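Local coordinates for protein gamma-resorcylate decarboxylase (Polaromonas, PDB 4QRO) that probably catalyses the manganese-dependent, non-oxidative decarboxylation of gamma-resorcylate (2,6-dihydroxybenzoate) to resorcinol, at residues 5-10 with 283-288. Residues are numbered along the deposited sequence; the frame is centred on the assembly and turned at random.
With MN (manganese (II) ion), chain K; 38L (2-nitrobenzene-1,3-diol), chain M.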
ATOM      1  N   ILE A   5     -13.467 -22.663   7.105  1.00 30.74           N
ATOM      2  CA  ILE A   5     -12.913 -22.950   5.806  1.00 31.00           C
ATOM      3  C   ILE A   5     -11.767 -21.960   5.594  1.00 36.46           C
ATOM      4  O   ILE A   5     -11.901 -20.777   5.885  1.00 32.54           O
ATOM      5  CB  ILE A   5     -13.979 -22.811   4.698  1.00 29.07           C
ATOM      6  CG1 ILE A   5     -15.128 -23.816   4.918  1.00 27.73           C
ATOM      7  CG2 ILE A   5     -13.335 -22.946   3.325  1.00 32.93           C
ATOM      8  CD1 ILE A   5     -16.353 -23.538   4.080  1.00 42.50           C
ATOM      9  N   ALA A   6     -10.639 -22.470   5.125  1.00 29.46           N
ATOM     10  CA  ALA A   6      -9.424 -21.675   4.951  1.00 26.77           C
ATOM     11  C   ALA A   6      -8.944 -21.875   3.532  1.00 30.82           C
ATOM     12  O   ALA A   6      -9.063 -22.992   3.006  1.00 32.59           O
ATOM     13  CB  ALA A   6      -8.405 -22.101   5.969  1.00 29.19           C
ATOM     14  N   LEU A   7      -8.523 -20.804   2.860  1.00 27.82           N
ATOM     15  CA  LEU A   7      -8.160 -20.893   1.431  1.00 29.79           C
ATOM     16  C   LEU A   7      -6.889 -20.198   0.944  1.00 31.70           C
ATOM     17  O   LEU A   7      -6.747 -19.954  -0.245  1.00 30.41           O
ATOM     18  CB  LEU A   7      -9.345 -20.439   0.551  1.00 38.60           C
ATOM     19  CG  LEU A   7      -9.875 -19.015   0.739  1.00 36.40           C
ATOM     20  CD1 LEU A   7     -10.317 -18.435  -0.590  1.00 36.83           C
ATOM     21  CD2 LEU A   7     -11.009 -18.979   1.763  1.00 32.65           C
ATOM     22  N   GLU A   8      -5.994 -19.828   1.843  1.00 30.22           N
ATOM     23  CA  GLU A   8      -4.626 -19.511   1.456  1.00 28.53           C
ATOM     24  C   GLU A   8      -3.719 -20.433   2.252  1.00 32.89           C
ATOM     25  O   GLU A   8      -3.085 -20.041   3.232  1.00 31.03           O
ATOM     26  CB  GLU A   8      -4.255 -18.030   1.675  1.00 33.32           C
ATOM     27  CG  GLU A   8      -3.078 -17.634   0.790  1.00 32.48           C
ATOM     28  CD  GLU A   8      -2.600 -16.202   0.966  1.00 31.00           C
ATOM     29  OE1 GLU A   8      -1.363 -16.001   1.083  1.00 32.84           O
ATOM     30  OE2 GLU A   8      -3.440 -15.282   0.907  1.00 33.15           O
ATOM     31  N   GLU A   9      -3.665 -21.675   1.793  1.00 28.12           N
ATOM     32  CA  GLU A   9      -3.112 -22.774   2.541  1.00 30.33           C
ATOM     33  C   GLU A   9      -2.237 -23.540   1.533  1.00 30.17           C
ATOM     34  O   GLU A   9      -2.726 -24.153   0.564  1.00 31.79           O
ATOM     35  CB  GLU A   9      -4.234 -23.670   3.130  1.00 29.82           C
ATOM     36  CG  GLU A   9      -5.516 -22.956   3.635  1.00 28.11           C
ATOM     37  CD  GLU A   9      -5.283 -21.901   4.720  1.00 38.46           C
ATOM     38  OE1 GLU A   9      -5.811 -20.750   4.592  1.00 30.72           O
ATOM     39  OE2 GLU A   9      -4.584 -22.203   5.716  1.00 33.73           O
ATOM     40  N   HIS A  10      -0.938 -23.438   1.732  1.00 27.84           N
ATOM     41  CA  HIS A  10       0.007 -23.784   0.711  1.00 32.74           C
ATOM     42  C   HIS A  10       0.684 -25.122   0.953  1.00 34.42           C
ATOM     43  O   HIS A  10       0.853 -25.551   2.088  1.00 28.69           O
ATOM     44  CB  HIS A  10       1.099 -22.720   0.623  1.00 31.57           C
ATOM     45  CG  HIS A  10       0.600 -21.335   0.354  1.00 29.17           C
ATOM     46  ND1 HIS A  10       0.044 -20.964  -0.853  1.00 32.26           N
ATOM     47  CD2 HIS A  10       0.655 -20.211   1.110  1.00 31.61           C
ATOM     48  CE1 HIS A  10      -0.265 -19.678  -0.813  1.00 38.62           C
ATOM     49  NE2 HIS A  10       0.111 -19.196   0.360  1.00 27.40           N
ATOM     50  N   LEU A 283     -13.085 -13.388   3.883  1.00 28.79           N
ATOM     51  CA  LEU A 283     -12.950 -14.800   4.108  1.00 29.34           C
ATOM     52  C   LEU A 283     -11.800 -15.099   5.072  1.00 27.59           C
ATOM     53  O   LEU A 283     -10.720 -14.547   4.930  1.00 30.50           O
ATOM     54  CB  LEU A 283     -12.663 -15.502   2.776  1.00 28.01           C
ATOM     55  CG  LEU A 283     -13.499 -15.080   1.549  1.00 38.84           C
ATOM     56  CD1 LEU A 283     -13.111 -15.840   0.283  1.00 43.12           C
ATOM     57  CD2 LEU A 283     -14.951 -15.303   1.815  1.00 30.56           C
ATOM     58  N   PHE A 284     -12.035 -16.016   6.013  1.00 28.11           N
ATOM     59  CA  PHE A 284     -10.972 -16.525   6.863  1.00 30.31           C
ATOM     60  C   PHE A 284      -9.932 -17.248   6.012  1.00 35.43           C
ATOM     61  O   PHE A 284     -10.271 -17.907   5.042  1.00 29.64           O
ATOM     62  CB  PHE A 284     -11.534 -17.444   7.959  1.00 26.41           C
ATOM     63  CG  PHE A 284     -10.470 -18.068   8.845  1.00 30.23           C
ATOM     64  CD1 PHE A 284      -9.790 -17.322   9.791  1.00 34.68           C
ATOM     65  CD2 PHE A 284     -10.131 -19.401   8.699  1.00 28.76           C
ATOM     66  CE1 PHE A 284      -8.838 -17.914  10.605  1.00 29.78           C
ATOM     67  CE2 PHE A 284      -9.179 -19.986   9.488  1.00 30.87           C
ATOM     68  CZ  PHE A 284      -8.511 -19.241  10.437  1.00 32.88           C
ATOM     69  N   SER A 285      -8.659 -17.043   6.335  1.00 29.29           N
ATOM     70  CA  SER A 285      -7.565 -17.855   5.788  1.00 29.13           C
ATOM     71  C   SER A 285      -6.378 -17.646   6.693  1.00 36.12           C
ATOM     72  O   SER A 285      -6.384 -16.727   7.505  1.00 30.54           O
ATOM     73  CB  SER A 285      -7.223 -17.461   4.353  1.00 30.47           C
ATOM     74  OG  SER A 285      -8.235 -17.936   3.463  1.00 36.91           O
ATOM     75  N   THR A 286      -5.375 -18.505   6.569  1.00 29.84           N
ATOM     76  CA  THR A 286      -4.269 -18.510   7.494  1.00 28.60           C
ATOM     77  C   THR A 286      -2.921 -18.131   6.864  1.00 30.86           C
ATOM     78  O   THR A 286      -2.138 -17.425   7.503  1.00 29.99           O
ATOM     79  CB  THR A 286      -4.125 -19.894   8.179  1.00 34.69           C
ATOM     80  OG1 THR A 286      -3.678 -20.846   7.219  1.00 38.42           O
ATOM     81  CG2 THR A 286      -5.431 -20.371   8.764  1.00 36.28           C
ATOM     82  N   ASP A 287      -2.657 -18.573   5.616  1.00 27.66           N
ATOM     83  CA  ASP A 287      -1.319 -18.522   4.999  1.00 40.07           C
ATOM     84  C   ASP A 287      -0.356 -19.588   5.560  1.00 26.71           C
ATOM     85  O   ASP A 287       0.848 -19.463   5.428  1.00 30.04           O
ATOM     86  CB  ASP A 287      -0.693 -17.141   5.122  1.00 35.51           C
ATOM     87  CG  ASP A 287       0.155 -16.761   3.909  1.00 53.03           C
ATOM     88  OD1 ASP A 287       0.347 -17.588   2.965  1.00 34.85           O
ATOM     89  OD2 ASP A 287       0.624 -15.604   3.911  1.00 63.31           O
ATOM     90  N   TRP A 288      -0.903 -20.619   6.174  1.00 26.17           N
ATOM     91  CA  TRP A 288      -0.118 -21.785   6.534  1.00 31.59           C
ATOM     92  C   TRP A 288       0.583 -22.235   5.268  1.00 28.14           C
ATOM     93  O   TRP A 288      -0.048 -22.264   4.205  1.00 32.97           O
ATOM     94  CB  TRP A 288      -1.004 -22.882   7.102  1.00 34.64           C
ATOM     95  CG  TRP A 288      -0.308 -24.173   7.428  1.00 29.05           C
ATOM     96  CD1 TRP A 288      -0.295 -25.314   6.638  1.00 39.39           C
ATOM     97  CD2 TRP A 288       0.433 -24.501   8.608  1.00 35.13           C
ATOM     98  NE1 TRP A 288       0.405 -26.304   7.261  1.00 34.51           N
ATOM     99  CE2 TRP A 288       0.875 -25.844   8.467  1.00 42.54           C
ATOM    100  CE3 TRP A 288       0.802 -23.790   9.754  1.00 31.58           C
ATOM    101  CZ2 TRP A 288       1.626 -26.505   9.461  1.00 30.48           C
ATOM    102  CZ3 TRP A 288       1.560 -24.458  10.757  1.00 30.33           C
ATOM    103  CH2 TRP A 288       1.967 -25.793  10.585  1.00 33.13           C
TER
HETATM  104 MN    MN K 403       0.521 -17.052   0.878  1.00 31.28          MN
HETATM  105  OAK 38L M 405       1.597 -15.014   1.325  1.00 37.00           O
HETATM  106  NAG 38L M 405       2.547 -14.792   2.023  1.00 94.55           N
HETATM  107  OAJ 38L M 405       2.588 -13.722   2.631  1.00 44.18           O
HETATM  108  CAA 38L M 405       3.578 -15.758   2.127  1.00 44.34           C
HETATM  109  CAF 38L M 405       4.682 -15.449   2.916  1.00 41.16           C
HETATM  110  OAH 38L M 405       4.514 -14.714   4.051  1.00 37.35           O
HETATM  111  CAE 38L M 405       5.955 -15.887   2.553  1.00 36.99           C
HETATM  112  CAD 38L M 405       6.128 -16.686   1.427  1.00 43.66           C
HETATM  113  CAC 38L M 405       5.011 -17.142   0.732  1.00 41.87           C
HETATM  114  CAB 38L M 405       3.737 -16.717   1.105  1.00 35.83           C
HETATM  115  OAI 38L M 405       2.650 -17.230   0.450  1.00 35.72           O
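E8 and D287 lie side by side and bring one carboxylate oxygen each to the same manganese ion, E8 OE1 and D287 OD1 standing 3.0 Å apart with the carboxylate planes turned 67° against each other. E8 reaches the metal through an extended chain, its CG anti to the backbone N (chi1 -158°), while its OE2 is held by Y162 and S262. H10 NE2 adds a third ligand, 2.2 Å from the manganese, with D287 OD1 at the edge of its ring; H164 completes the protein ligands. The nitro oxygen OAK and the phenolic OAI of 2-nitroresorcinol chelate the ion, and D287 OD2, hydrogen-bonded to H218, lies 2.8 Å from the nitro nitrogen NAG.

Two backbone bonds lie near the metal, and side chains bridge the rest. W288 O takes H10 N (2.9 Å) in a nearly straight bond and also receives the CA-H of E9 (E9 CA to W288 O 3.5 Å); D287 N makes a weak bond to E8 O. The buried carboxylate of E9 folds back to put OE1 between two amides, taking T286 N at 3.0 Å on its syn lone pair and E8 N on the anti side, 30° out of the carboxylate plane. S285 OG accepts from L7 N at 2.9 Å and donates to F284 O; an alanine here would probably leave the L7 amide without its partner and slacken the link between strand and loop. Strand 4-11 thus meets the loop that follows strand 282-283 at the C-terminal side of an amidohydrolase-type barrel, where three metal ligands converge, consistent with a manganese that binds and polarises the dihydroxybenzoate substrate for decarboxylation.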